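Proline iminopeptidase-related protein (Thermus thermophilus, PDB 2YYS) is of unknown function but may be a hydrolase, as an alpha/beta-hydrolase-fold relative of the proline iminopeptidases of family S33. Local coordinates at residues 171-181 and 252-260; 214-223 and 236-244. All coordinates share one frame; numbering follows the deposited sequence.

Contact 1 (171-181 and 252-260); sequences MFPTPRGRMAY and EAGHYLWID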
loop_
_atom_site.group_PDB
_atom_site.type_symbol
_atom_site.label_atom_id
_atom_site.label_comp_id
_atom_site.label_asym_id
_atom_site.label_seq_id
_atom_site.Cartn_x
_atom_site.Cartn_y
_atom_site.Cartn_z
ATOM N N MET A 171 8.835 -4.052 -10.885
ATOM C CA MET A 171 8.285 -2.737 -10.529
ATOM C C MET A 171 8.486 -1.604 -11.544
ATOM O O MET A 171 7.651 -0.692 -11.630
ATOM C CB MET A 171 8.868 -2.285 -9.195
ATOM C CG MET A 171 8.337 -3.050 -7.987
ATOM S SD MET A 171 8.978 -2.361 -6.486
ATOM C CE MET A 171 8.087 -3.263 -5.268
ATOM N N PHE A 172 9.588 -1.645 -12.295
ATOM C CA PHE A 172 10.028 -0.496 -13.094
ATOM C C PHE A 172 10.193 -0.869 -14.568
ATOM O O PHE A 172 11.182 -1.497 -14.942
ATOM C CB PHE A 172 11.351 0.065 -12.548
ATOM C CG PHE A 172 11.249 0.593 -11.144
ATOM C CD1 PHE A 172 10.500 1.723 -10.869
ATOM C CD2 PHE A 172 11.878 -0.060 -10.099
ATOM C CE1 PHE A 172 10.398 2.205 -9.575
ATOM C CE2 PHE A 172 11.773 0.414 -8.798
ATOM C CZ PHE A 172 11.037 1.544 -8.539
ATOM N N PRO A 173 9.222 -0.506 -15.399
ATOM C CA PRO A 173 9.329 -0.761 -16.847
ATOM C C PRO A 173 10.468 0.001 -17.533
ATOM O O PRO A 173 10.973 -0.505 -18.531
ATOM C CB PRO A 173 7.979 -0.295 -17.397
ATOM C CG PRO A 173 7.431 0.651 -16.347
ATOM C CD PRO A 173 7.944 0.139 -15.042
ATOM N N THR A 174 10.840 1.182 -17.023
ATOM C CA THR A 174 11.974 1.953 -17.556
ATOM C C THR A 174 13.053 2.256 -16.522
ATOM O O THR A 174 12.746 2.549 -15.355
ATOM C CB THR A 174 11.514 3.305 -18.094
ATOM O OG1 THR A 174 11.001 4.103 -17.017
ATOM C CG2 THR A 174 10.352 3.155 -19.101
ATOM N N PRO A 175 14.319 2.227 -16.950
ATOM C CA PRO A 175 15.409 2.682 -16.076
ATOM C C PRO A 175 15.169 4.097 -15.550
ATOM O O PRO A 175 15.491 4.337 -14.406
ATOM C CB PRO A 175 16.662 2.610 -16.974
ATOM C CG PRO A 175 16.324 1.546 -18.022
ATOM C CD PRO A 175 14.817 1.712 -18.244
ATOM N N ARG A 176 14.562 4.984 -16.328
ATOM C CA ARG A 176 14.351 6.350 -15.861
ATOM C C ARG A 176 13.343 6.477 -14.697
ATOM O O ARG A 176 13.522 7.309 -13.810
ATOM C CB ARG A 176 13.985 7.280 -17.022
ATOM C CG ARG A 176 12.567 7.206 -17.514
ATOM C CD ARG A 176 12.276 8.189 -18.654
ATOM N NE ARG A 176 10.975 7.944 -19.289
ATOM C CZ ARG A 176 10.736 7.034 -20.244
ATOM N NH1 ARG A 176 11.704 6.247 -20.708
ATOM N NH2 ARG A 176 9.509 6.904 -20.735
ATOM N N GLY A 177 12.299 5.657 -14.702
ATOM C CA GLY A 177 11.371 5.595 -13.587
ATOM C C GLY A 177 12.067 5.065 -12.347
ATOM O O GLY A 177 11.911 5.617 -11.269
ATOM N N ARG A 178 12.846 3.999 -12.502
ATOM C CA ARG A 178 13.581 3.440 -11.376
ATOM C C ARG A 178 14.534 4.470 -10.760
ATOM O O ARG A 178 14.581 4.615 -9.544
ATOM C CB ARG A 178 14.388 2.212 -11.788
ATOM C CG ARG A 178 15.137 1.569 -10.629
ATOM C CD ARG A 178 15.843 0.267 -10.978
ATOM N NE ARG A 178 16.746 0.410 -12.114
ATOM C CZ ARG A 178 17.938 0.995 -12.081
ATOM N NH1 ARG A 178 18.431 1.504 -10.955
ATOM N NH2 ARG A 178 18.649 1.069 -13.194
ATOM N N MET A 179 15.290 5.168 -11.607
ATOM C CA MET A 179 16.290 6.137 -11.136
ATOM C C MET A 179 15.623 7.339 -10.479
ATOM O O MET A 179 16.117 7.863 -9.481
ATOM C CB MET A 179 17.201 6.592 -12.287
ATOM C CG MET A 179 18.474 5.740 -12.396
ATOM S SD MET A 179 19.174 5.793 -14.071
ATOM C CE MET A 179 20.647 6.867 -13.817
ATOM N N ALA A 180 14.487 7.750 -11.012
ATOM C CA ALA A 180 13.695 8.788 -10.366
ATOM C C ALA A 180 13.220 8.333 -8.969
ATOM O O ALA A 180 13.263 9.111 -7.999
ATOM C CB ALA A 180 12.524 9.185 -11.234
ATOM N N TYR A 181 12.817 7.067 -8.862
ATOM C CA TYR A 181 12.371 6.534 -7.586
ATOM C C TYR A 181 13.537 6.498 -6.596
ATOM O O TYR A 181 13.409 6.942 -5.458
ATOM C CB TYR A 181 11.742 5.149 -7.723
ATOM C CG TYR A 181 11.576 4.514 -6.386
ATOM C CD1 TYR A 181 10.461 4.799 -5.610
ATOM C CD2 TYR A 181 12.562 3.674 -5.858
ATOM C CE1 TYR A 181 10.310 4.255 -4.368
ATOM C CE2 TYR A 181 12.420 3.127 -4.593
ATOM C CZ TYR A 181 11.284 3.429 -3.855
ATOM O OH TYR A 181 11.102 2.911 -2.601
ATOM N N GLU A 252 1.955 1.231 -19.796
ATOM C CA GLU A 252 3.365 1.589 -19.636
ATOM C C GLU A 252 3.739 2.037 -18.228
ATOM O O GLU A 252 4.697 2.787 -18.055
ATOM C CB GLU A 252 3.753 2.691 -20.644
ATOM C CG GLU A 252 3.472 2.340 -22.107
ATOM C CD GLU A 252 4.154 1.052 -22.552
ATOM O OE1 GLU A 252 5.239 0.726 -22.023
ATOM O OE2 GLU A 252 3.606 0.360 -23.440
ATOM N N ALA A 253 2.987 1.597 -17.220
ATOM C CA ALA A 253 3.251 2.028 -15.852
ATOM C C ALA A 253 3.537 0.813 -14.996
ATOM O O ALA A 253 2.980 -0.271 -15.206
ATOM C CB ALA A 253 2.092 2.805 -15.310
ATOM N N GLY A 254 4.443 1.004 -14.052
ATOM C CA GLY A 254 4.835 -0.033 -13.123
ATOM C C GLY A 254 4.206 0.219 -11.765
ATOM O O GLY A 254 3.120 0.789 -11.670
ATOM N N HIS A 255 4.920 -0.182 -10.719
ATOM C CA HIS A 255 4.425 -0.148 -9.344
ATOM C C HIS A 255 4.261 1.270 -8.795
ATOM O O HIS A 255 3.287 1.554 -8.096
ATOM C CB HIS A 255 5.361 -0.975 -8.457
ATOM C CG HIS A 255 4.804 -1.294 -7.105
ATOM N ND1 HIS A 255 3.572 -1.886 -6.922
ATOM C CD2 HIS A 255 5.322 -1.108 -5.866
ATOM C CE1 HIS A 255 3.354 -2.043 -5.627
ATOM N NE2 HIS A 255 4.399 -1.579 -4.965
ATOM N N TYR A 256 5.212 2.149 -9.112
ATOM C CA TYR A 256 5.085 3.569 -8.815
ATOM C C TYR A 256 4.476 4.239 -10.027
ATOM O O TYR A 256 5.114 4.959 -10.784
ATOM C CB TYR A 256 6.430 4.162 -8.390
ATOM C CG TYR A 256 6.897 3.493 -7.135
ATOM C CD1 TYR A 256 6.499 3.946 -5.882
ATOM C CD2 TYR A 256 7.659 2.350 -7.196
ATOM C CE1 TYR A 256 6.903 3.286 -4.719
ATOM C CE2 TYR A 256 8.053 1.689 -6.062
ATOM C CZ TYR A 256 7.687 2.157 -4.829
ATOM O OH TYR A 256 8.111 1.462 -3.724
ATOM N N LEU A 257 3.192 3.986 -10.190
ATOM C CA LEU A 257 2.540 4.266 -11.450
ATOM C C LEU A 257 2.416 5.765 -11.746
ATOM O O LEU A 257 2.381 6.161 -12.916
ATOM C CB LEU A 257 1.223 3.479 -11.566
ATOM C CG LEU A 257 0.036 3.778 -10.657
ATOM C CD1 LEU A 257 -1.192 3.032 -11.128
ATOM C CD2 LEU A 257 0.322 3.374 -9.214
ATOM N N TRP A 258 2.415 6.591 -10.699
ATOM C CA TRP A 258 2.336 8.039 -10.852
ATOM C C TRP A 258 3.658 8.642 -11.372
ATOM O O TRP A 258 3.660 9.722 -11.941
ATOM C CB TRP A 258 1.918 8.704 -9.520
ATOM C CG TRP A 258 2.782 8.316 -8.371
ATOM C CD1 TRP A 258 3.942 8.918 -7.989
ATOM C CD2 TRP A 258 2.584 7.217 -7.471
ATOM N NE1 TRP A 258 4.477 8.260 -6.905
ATOM C CE2 TRP A 258 3.658 7.219 -6.562
ATOM C CE3 TRP A 258 1.597 6.236 -7.328
ATOM C CZ2 TRP A 258 3.784 6.269 -5.542
ATOM C CZ3 TRP A 258 1.725 5.287 -6.318
ATOM C CH2 TRP A 258 2.806 5.312 -5.438
ATOM N N ILE A 259 4.771 7.947 -11.149
ATOM C CA ILE A 259 6.069 8.334 -11.692
ATOM C C ILE A 259 6.180 7.990 -13.187
ATOM O O ILE A 259 6.642 8.801 -13.985
ATOM C CB ILE A 259 7.194 7.622 -10.914
ATOM C CG1 ILE A 259 7.260 8.133 -9.471
ATOM C CG2 ILE A 259 8.549 7.802 -11.612
ATOM C CD1 ILE A 259 8.362 7.465 -8.640
ATOM N N ASP A 260 5.780 6.769 -13.538
ATOM C CA ASP A 260 5.878 6.276 -14.905
ATOM C C ASP A 260 4.882 6.965 -15.833
ATOM O O ASP A 260 5.174 7.162 -16.999
ATOM C CB ASP A 260 5.628 4.766 -14.955
ATOM C CG ASP A 260 6.730 3.960 -14.322
ATOM O OD1 ASP A 260 7.924 4.283 -14.531
ATOM O OD2 ASP A 260 6.497 2.958 -13.600
HETATM O O HOH W 1 7.285 2.056 -11.247
HETATM O O HOH W 2 9.974 2.482 -14.411
HETATM O O HOH W 3 8.716 5.377 -16.862
#
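Met-171 lies alongside His-255, the two side chains pointing the same way. Its CB is 3.8 Å from CB of His-255. CG of Met-171 follows at 3.7 Å from that same CB. With CG beside the backbone N (chi1 -72°) and the chain extended beyond it, the thioether runs on along the imidazole. SD reaches 4.2 Å from CE2 of Tyr-256, an oblique Met-aromatic contact. The terminal CE ends 3.6 Å from CD2 of His-255. The backbones are joined as well: His-255 N donates to Met-171 O (2.9 Å) on a lone pair in the carbonyl plane.

Tyr-256 also takes part in an aromatic cluster. CE1 of Tyr-181 sits over one face of its ring, 3.4 Å from CZ of Tyr-256, with the planes at 32°. Phe-172 meets it rim to rim, the rings nearly parallel.

Asp-260 organises the polar side. Its OD2 accepts from Gly-254 N (2.9 Å) and from water 1, which also donates to Met-171 O and accepts from Tyr-256 N. Its OD1 takes waters 2 and 3, which reach N and OG1 of Thr-174. That same OG1 caps helix 175-187 by accepting from Gly-177 N.

His-255 ND1 bonds Asp-229, and His-255 O bonds His-102. His-255 and Asp-229 probably correspond to the histidine and acid of the alpha/beta hydrolase triad. His-102 ends strand 97-102, where the family's nucleophile elbow falls. Helix 40-46 supplies Val-41 against Tyr-181 and Tyr-256. The contact thus lays helix 175-187, among the helices between strands 119-125 and 221-226, against short helix 257-260.

Contact 2 (214-223 and 236-244); sequences LTPERRPLYV and AEEVASRLR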
loop_
_atom_site.group_PDB
_atom_site.type_symbol
_atom_site.label_atom_id
_atom_site.label_comp_id
_atom_site.label_asym_id
_atom_site.label_seq_id
_atom_site.Cartn_x
_atom_site.Cartn_y
_atom_site.Cartn_z
ATOM N N LEU A 214 -11.966 -11.640 -0.281
ATOM C CA LEU A 214 -12.513 -10.598 -1.152
ATOM C C LEU A 214 -13.952 -10.917 -1.590
ATOM O O LEU A 214 -14.194 -11.897 -2.296
ATOM C CB LEU A 214 -11.655 -10.444 -2.401
ATOM C CG LEU A 214 -10.164 -10.194 -2.212
ATOM C CD1 LEU A 214 -9.477 -10.295 -3.576
ATOM C CD2 LEU A 214 -9.924 -8.840 -1.556
ATOM N N THR A 215 -14.895 -10.080 -1.178
ATOM C CA THR A 215 -16.284 -10.198 -1.605
ATOM C C THR A 215 -16.820 -8.808 -1.951
ATOM O O THR A 215 -16.182 -7.807 -1.618
ATOM C CB THR A 215 -17.154 -10.821 -0.485
ATOM O OG1 THR A 215 -17.117 -9.979 0.661
ATOM C CG2 THR A 215 -16.585 -12.148 0.010
ATOM N N PRO A 216 -17.967 -8.734 -2.633
ATOM C CA PRO A 216 -18.495 -7.441 -3.079
ATOM C C PRO A 216 -18.642 -6.422 -1.956
ATOM O O PRO A 216 -19.181 -6.705 -0.891
ATOM C CB PRO A 216 -19.832 -7.812 -3.721
ATOM C CG PRO A 216 -19.593 -9.204 -4.230
ATOM C CD PRO A 216 -18.813 -9.845 -3.103
ATOM N N GLU A 217 -18.104 -5.238 -2.204
ATOM C CA GLU A 217 -18.093 -4.166 -1.225
ATOM C C GLU A 217 -19.092 -3.096 -1.639
ATOM O O GLU A 217 -18.998 -2.512 -2.733
ATOM C CB GLU A 217 -16.681 -3.562 -1.115
ATOM C CG GLU A 217 -16.573 -2.373 -0.161
ATOM C CD GLU A 217 -17.126 -2.675 1.209
ATOM O OE1 GLU A 217 -16.569 -3.553 1.881
ATOM O OE2 GLU A 217 -18.141 -2.062 1.610
ATOM N N ARG A 218 -20.025 -2.828 -0.737
ATOM C CA ARG A 218 -21.038 -1.797 -0.910
ATOM C C ARG A 218 -20.427 -0.398 -0.977
ATOM O O ARG A 218 -20.795 0.402 -1.820
ATOM C CB ARG A 218 -21.991 -1.866 0.282
ATOM C CG ARG A 218 -23.067 -0.812 0.290
ATOM C CD ARG A 218 -24.342 -1.284 0.957
ATOM N NE ARG A 218 -25.299 -0.204 1.208
ATOM C CZ ARG A 218 -25.989 0.476 0.277
ATOM N NH1 ARG A 218 -25.848 0.228 -1.028
ATOM N NH2 ARG A 218 -26.844 1.419 0.666
ATOM N N ARG A 219 -19.512 -0.100 -0.060
ATOM C CA ARG A 219 -18.821 1.185 -0.051
ATOM C C ARG A 219 -17.983 1.365 -1.315
ATOM O O ARG A 219 -17.544 0.397 -1.916
ATOM C CB ARG A 219 -17.923 1.316 1.185
ATOM C CG ARG A 219 -18.675 1.582 2.495
ATOM C CD ARG A 219 -17.852 1.272 3.734
ATOM N NE ARG A 219 -17.565 -0.154 3.805
ATOM C CZ ARG A 219 -17.030 -0.789 4.833
ATOM N NH1 ARG A 219 -16.853 -2.099 4.748
ATOM N NH2 ARG A 219 -16.661 -0.144 5.938
ATOM N N PRO A 220 -17.773 2.611 -1.710
ATOM C CA PRO A 220 -16.948 2.932 -2.880
ATOM C C PRO A 220 -15.496 2.466 -2.750
ATOM O O PRO A 220 -14.812 2.798 -1.790
ATOM C CB PRO A 220 -17.014 4.460 -2.964
ATOM C CG PRO A 220 -17.710 4.931 -1.763
ATOM C CD PRO A 220 -18.354 3.808 -1.083
ATOM N N LEU A 221 -15.056 1.713 -3.749
ATOM C CA LEU A 221 -13.746 1.089 -3.790
ATOM C C LEU A 221 -13.254 1.176 -5.238
ATOM O O LEU A 221 -14.016 0.902 -6.168
ATOM C CB LEU A 221 -13.890 -0.367 -3.340
ATOM C CG LEU A 221 -12.775 -1.129 -2.627
ATOM C CD1 LEU A 221 -12.223 -0.376 -1.475
ATOM C CD2 LEU A 221 -13.322 -2.454 -2.118
ATOM N N TYR A 222 -11.997 1.555 -5.430
ATOM C CA TYR A 222 -11.412 1.690 -6.761
ATOM C C TYR A 222 -10.046 1.021 -6.770
ATOM O O TYR A 222 -9.307 1.097 -5.791
ATOM C CB TYR A 222 -11.226 3.172 -7.114
ATOM C CG TYR A 222 -12.026 3.674 -8.293
ATOM C CD1 TYR A 222 -13.404 3.833 -8.188
ATOM C CD2 TYR A 222 -11.403 4.011 -9.510
ATOM C CE1 TYR A 222 -14.161 4.310 -9.260
ATOM C CE2 TYR A 222 -12.152 4.489 -10.604
ATOM C CZ TYR A 222 -13.538 4.636 -10.469
ATOM O OH TYR A 222 -14.319 5.109 -11.517
ATOM N N VAL A 223 -9.712 0.395 -7.887
ATOM C CA VAL A 223 -8.412 -0.203 -8.085
ATOM C C VAL A 223 -7.725 0.521 -9.241
ATOM O O VAL A 223 -8.285 0.643 -10.326
ATOM C CB VAL A 223 -8.511 -1.707 -8.400
ATOM C CG1 VAL A 223 -7.141 -2.278 -8.691
ATOM C CG2 VAL A 223 -9.176 -2.463 -7.240
ATOM N N ALA A 236 -4.445 -8.038 -10.127
ATOM C CA ALA A 236 -5.335 -6.977 -9.681
ATOM C C ALA A 236 -6.707 -7.048 -10.359
ATOM O O ALA A 236 -7.672 -6.531 -9.820
ATOM C CB ALA A 236 -4.692 -5.595 -9.905
ATOM N N GLU A 237 -6.793 -7.681 -11.530
ATOM C CA GLU A 237 -8.085 -7.945 -12.171
ATOM C C GLU A 237 -8.976 -8.827 -11.290
ATOM O O GLU A 237 -10.176 -8.591 -11.212
ATOM C CB GLU A 237 -7.924 -8.655 -13.527
ATOM C CG GLU A 237 -7.148 -7.882 -14.582
ATOM C CD GLU A 237 -7.992 -6.878 -15.340
ATOM O OE1 GLU A 237 -9.150 -6.629 -14.921
ATOM O OE2 GLU A 237 -7.485 -6.329 -16.352
ATOM N N GLU A 238 -8.391 -9.865 -10.685
ATOM C CA GLU A 238 -9.096 -10.728 -9.727
ATOM C C GLU A 238 -9.604 -9.922 -8.534
ATOM O O GLU A 238 -10.746 -10.096 -8.106
ATOM C CB GLU A 238 -8.201 -11.884 -9.216
ATOM C CG GLU A 238 -7.924 -13.011 -10.210
ATOM C CD GLU A 238 -9.176 -13.755 -10.639
ATOM O OE1 GLU A 238 -10.193 -13.732 -9.909
ATOM O OE2 GLU A 238 -9.156 -14.364 -11.722
ATOM N N VAL A 239 -8.759 -9.042 -8.007
ATOM C CA VAL A 239 -9.128 -8.201 -6.872
ATOM C C VAL A 239 -10.342 -7.368 -7.213
ATOM O O VAL A 239 -11.312 -7.322 -6.457
ATOM C CB VAL A 239 -7.972 -7.263 -6.444
ATOM C CG1 VAL A 239 -8.418 -6.281 -5.387
ATOM C CG2 VAL A 239 -6.805 -8.079 -5.919
ATOM N N ALA A 240 -10.289 -6.703 -8.355
ATOM C CA ALA A 240 -11.359 -5.808 -8.749
ATOM C C ALA A 240 -12.652 -6.573 -8.997
ATOM O O ALA A 240 -13.726 -6.121 -8.626
ATOM C CB ALA A 240 -10.968 -5.040 -9.983
ATOM N N SER A 241 -12.558 -7.736 -9.624
ATOM C CA SER A 241 -13.770 -8.463 -10.000
ATOM C C SER A 241 -14.460 -9.081 -8.764
ATOM O O SER A 241 -15.677 -9.044 -8.644
ATOM C CB SER A 241 -13.470 -9.473 -11.122
ATOM O OG SER A 241 -13.348 -10.774 -10.615
ATOM N N ARG A 242 -13.682 -9.561 -7.803
ATOM C CA ARG A 242 -14.248 -10.112 -6.565
ATOM C C ARG A 242 -14.869 -9.029 -5.664
ATOM O O ARG A 242 -15.907 -9.256 -5.039
ATOM C CB ARG A 242 -13.190 -10.929 -5.816
ATOM C CG ARG A 242 -12.799 -12.186 -6.560
ATOM C CD ARG A 242 -11.414 -12.705 -6.262
ATOM N NE ARG A 242 -11.149 -13.856 -7.110
ATOM C CZ ARG A 242 -11.597 -15.092 -6.893
ATOM N NH1 ARG A 242 -12.310 -15.375 -5.812
ATOM N NH2 ARG A 242 -11.308 -16.059 -7.752
ATOM N N LEU A 243 -14.251 -7.844 -5.640
ATOM C CA LEU A 243 -14.744 -6.707 -4.864
ATOM C C LEU A 243 -15.852 -5.947 -5.593
ATOM O O LEU A 243 -16.561 -5.149 -4.985
ATOM C CB LEU A 243 -13.595 -5.736 -4.560
ATOM C CG LEU A 243 -12.475 -6.234 -3.658
ATOM C CD1 LEU A 243 -11.334 -5.229 -3.646
ATOM C CD2 LEU A 243 -13.003 -6.457 -2.243
ATOM N N ARG A 244 -15.995 -6.230 -6.885
ATOM C CA ARG A 244 -16.870 -5.503 -7.794
ATOM C C ARG A 244 -16.519 -4.023 -7.775
ATOM O O ARG A 244 -17.369 -3.177 -7.670
ATOM C CB ARG A 244 -18.353 -5.761 -7.490
ATOM C CG ARG A 244 -18.760 -7.190 -7.813
ATOM C CD ARG A 244 -20.214 -7.537 -7.573
ATOM N NE ARG A 244 -20.397 -8.971 -7.754
ATOM C CZ ARG A 244 -21.540 -9.627 -7.620
ATOM N NH1 ARG A 244 -21.554 -10.936 -7.835
ATOM N NH2 ARG A 244 -22.653 -9.002 -7.258
HETATM O O HOH W 4 -12.682 -14.068 -3.377
HETATM O O HOH W 5 -16.783 -2.274 -4.534
#
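Leu-243 and Leu-214 carry most of the apolar packing. With CG beside the backbone N (chi1 -65°), Leu-243 turns its two methyls to different leucines. CD1 touches CD2 of Leu-221 at 3.7 Å, and CD2 meets CD2 of Leu-214 at 4.0 Å. Leu-214 crosses Arg-242 at about a right angle, its CB 3.8 Å from CB of Arg-242, while its CD1 lies over the helix backbone at Val-239. Farther along, CG2 of Val-223 packs 4.2 Å from CB of Ala-240. Leu-110 of helix 105-115 touches both Leu-214 and Leu-243.

One direct hydrogen bond joins the backbones. Glu-217 N donates to Leu-243 O at 3.2 Å, coming in tilted from the carbonyl plane. Water 4 adds a bridge, donating to Leu-214 O and accepting from Arg-242 NH1. The NE of Arg-242 holds Glu-238 OE1 at 3.0 Å in a salt bridge along the helix. This helps hold the guanidinium turned away from Leu-214, which meets the aliphatic part of Arg-242. The guanidinium of Arg-244 instead has Pro-216 over one face, with CG of Pro-216 3.6 Å from NE of Arg-244.

Glu-217 is held by Arg-219, whose NE and NH1 each take one carboxylate oxygen. OE2 of Glu-217 also accepts from Arg-219 N.

Arg-244, with positive phi, ends helix 236-243 in a Schellman motif. Strand 221-223 and helix 236-243 run nearly antiparallel, at 161° and 9.0 Å between axes. This is the strand-to-helix half of the beta-alpha-beta crossover from strand 221-226 to strand 247-250, a standard element of the alpha/beta hydrolase fold.

Overall arrangement
From the N terminus the chain first lays down most of the central sheet, up to strand 119-125. It then leaves the sheet for a run of helices, where residues 171-181 lie. Next come residues 214-223, which bring the chain back to the sheet at strand 221-226. Helix 236-243 follows and closes contact 2, a short loop. Strand 247-250 adds the outermost strand at that end, and residues 252-260 then close contact 1. Contact 2 therefore falls wholly within the longer loop of contact 1. Their centres are 25 Å apart and they do not touch. Contact 1 ties the inserted helices to the loop beyond the last strand; contact 2 fixes a helix against the sheet.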